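Long-range contact in adenylosuccinate lyase (Francisella tularensis subsp. tularensis SCHU S4, PDB 4EEI), which probably cleaves adenylosuccinate to AMP and fumarate, and carries out the matching fumarate-releasing step earlier in purine biosynthesis: residues B[122-127]-B[155-160]. Sequence-based numbering, arbitrary orientation.
Sequences DSLLTK and LGAYVE
Leu125 lies over one face of the Tyr158 ring, and that overlap is the heart of a helix-helix contact in the long helical bundle of the fumarase/aspartase (lyase 1) superfamily. Residues 122-127 belong to helix 94-131 and residues 155-160 to helix 151-173; the chain turns back between them through the hairpin of strands 135-140 and 143-149. The two short axes run nearly antiparallel, 155° between their directions, and come within 8.4 Å. The Leu125 contact with the ring is a CH-pi one: CB stands 4.1 Å from the centroid of the Tyr158 ring, 29° off its normal, nearest to ring atoms CD1 and CE1. Tyr158 CG is anti to the backbone N (chi1 168°), and the bond from CA to CB of the tyrosine already points toward helix 94-131. Further out, Leu125 CD2 follows the ring to its phenol end, 3.9 Å from Tyr158 CZ and about as far from OH. The other methyl of Leu125 turns to a different neighbour, CD1 meeting Leu155 CD1 at 3.8 Å, the two leucines lying side by side and pointing the same way. Val430 packs on both Leu125 and Tyr158, while Leu155 also reaches helix 422-429 and Val209 of a second subunit. One residue back, the bond from CA to CB of Leu124 points toward the partner helix. Its CB faces Tyr158 CB, and the side chain also touches Leu236 of helix 217-244 and Phe161 of helix 151-173. At the tip of this residue, Leu124 CD1 sits 4.0 Å from both Ala157 CB and Tyr158 N.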
loop_
_atom_site.group_PDB
_atom_site.type_symbol
_atom_site.label_atom_id
_atom_site.label_comp_id
_atom_site.label_asym_id
_atom_site.label_seq_id
_atom_site.Cartn_x
_atom_site.Cartn_y
_atom_site.Cartn_z
ATOM N N ASP B 122 7.601 19.196 -22.077
ATOM C CA ASP B 122 7.590 20.002 -23.296
ATOM C C ASP B 122 6.265 19.912 -24.053
ATOM O O ASP B 122 5.724 20.925 -24.488
ATOM C CB ASP B 122 8.730 19.596 -24.235
ATOM C CG ASP B 122 10.100 19.827 -23.631
ATOM O OD1 ASP B 122 10.208 20.622 -22.674
ATOM O OD2 ASP B 122 11.072 19.218 -24.131
ATOM N N SER B 123 5.752 18.699 -24.221
ATOM C CA SER B 123 4.506 18.501 -24.960
ATOM C C SER B 123 3.291 19.105 -24.241
ATOM O O SER B 123 2.380 19.638 -24.893
ATOM C CB SER B 123 4.278 17.010 -25.232
ATOM O OG SER B 123 5.089 16.570 -26.304
ATOM N N LEU B 124 3.272 19.000 -22.917
ATOM C CA LEU B 124 2.202 19.599 -22.112
ATOM C C LEU B 124 2.177 21.127 -22.223
ATOM O O LEU B 124 1.107 21.723 -22.357
ATOM C CB LEU B 124 2.331 19.183 -20.644
ATOM C CG LEU B 124 1.893 17.741 -20.360
ATOM C CD1 LEU B 124 2.269 17.364 -18.948
ATOM C CD2 LEU B 124 0.386 17.622 -20.543
ATOM N N LEU B 125 3.346 21.760 -22.170
ATOM C CA LEU B 125 3.427 23.220 -22.331
ATOM C C LEU B 125 3.030 23.641 -23.745
ATOM O O LEU B 125 2.387 24.681 -23.957
ATOM C CB LEU B 125 4.841 23.724 -21.986
ATOM C CG LEU B 125 5.052 25.241 -22.014
ATOM C CD1 LEU B 125 4.007 25.931 -21.164
ATOM C CD2 LEU B 125 6.448 25.617 -21.542
ATOM N N THR B 126 3.431 22.837 -24.728
ATOM C CA THR B 126 3.039 23.092 -26.102
ATOM C C THR B 126 1.526 23.076 -26.212
ATOM O O THR B 126 0.937 23.949 -26.841
ATOM C CB THR B 126 3.655 22.074 -27.065
ATOM O OG1 THR B 126 5.065 22.313 -27.164
ATOM C CG2 THR B 126 3.022 22.202 -28.451
ATOM N N LYS B 127 0.896 22.089 -25.587
ATOM C CA LYS B 127 -0.562 22.030 -25.579
ATOM C C LYS B 127 -1.185 23.207 -24.813
ATOM O O LYS B 127 -2.186 23.773 -25.244
ATOM C CB LYS B 127 -1.023 20.711 -24.975
ATOM C CG LYS B 127 -2.244 20.127 -25.665
ATOM C CD LYS B 127 -1.940 19.681 -27.104
ATOM C CE LYS B 127 -3.181 19.074 -27.749
ATOM N NZ LYS B 127 -2.887 18.274 -28.974
ATOM N N LEU B 155 -1.364 23.383 -18.315
ATOM C CA LEU B 155 -0.273 24.047 -17.616
ATOM C C LEU B 155 -0.169 23.521 -16.189
ATOM O O LEU B 155 0.925 23.422 -15.627
ATOM C CB LEU B 155 -0.460 25.573 -17.621
ATOM C CG LEU B 155 0.734 26.361 -17.068
ATOM C CD1 LEU B 155 1.937 26.300 -18.032
ATOM C CD2 LEU B 155 0.354 27.820 -16.782
ATOM N N GLY B 156 -1.311 23.169 -15.601
ATOM C CA GLY B 156 -1.327 22.601 -14.262
ATOM C C GLY B 156 -0.641 21.250 -14.192
ATOM O O GLY B 156 -0.004 20.900 -13.183
ATOM N N ALA B 157 -0.785 20.471 -15.255
ATOM C CA ALA B 157 -0.082 19.202 -15.339
ATOM C C ALA B 157 1.397 19.483 -15.588
ATOM O O ALA B 157 2.265 18.837 -15.002
ATOM C CB ALA B 157 -0.654 18.359 -16.440
ATOM N N TYR B 158 1.680 20.443 -16.468
ATOM C CA TYR B 158 3.068 20.822 -16.753
ATOM C C TYR B 158 3.860 21.129 -15.490
ATOM O O TYR B 158 4.929 20.553 -15.267
ATOM C CB TYR B 158 3.114 22.021 -17.706
ATOM C CG TYR B 158 4.478 22.671 -17.842
ATOM C CD1 TYR B 158 5.453 22.124 -18.664
ATOM C CD2 TYR B 158 4.780 23.838 -17.154
ATOM C CE1 TYR B 158 6.693 22.719 -18.796
ATOM C CE2 TYR B 158 6.018 24.439 -17.278
ATOM C CZ TYR B 158 6.965 23.877 -18.103
ATOM O OH TYR B 158 8.197 24.478 -18.224
ATOM N N VAL B 159 3.350 22.036 -14.659
ATOM C CA VAL B 159 4.096 22.428 -13.471
ATOM C C VAL B 159 4.276 21.259 -12.503
ATOM O O VAL B 159 5.298 21.167 -11.824
ATOM C CB VAL B 159 3.496 23.660 -12.748
ATOM C CG1 VAL B 159 3.580 24.888 -13.645
ATOM C CG2 VAL B 159 2.047 23.397 -12.320
ATOM N N GLU B 160 3.301 20.358 -12.453
ATOM C CA GLU B 160 3.417 19.204 -11.559
ATOM C C GLU B 160 4.512 18.252 -12.044
ATOM O O GLU B 160 5.348 17.801 -11.258
ATOM C CB GLU B 160 2.086 18.453 -11.422
ATOM C CG GLU B 160 2.193 17.236 -10.505
ATOM C CD GLU B 160 0.879 16.477 -10.332
ATOM O OE1 GLU B 160 -0.103 16.781 -11.059
ATOM O OE2 GLU B 160 0.836 15.566 -9.467
#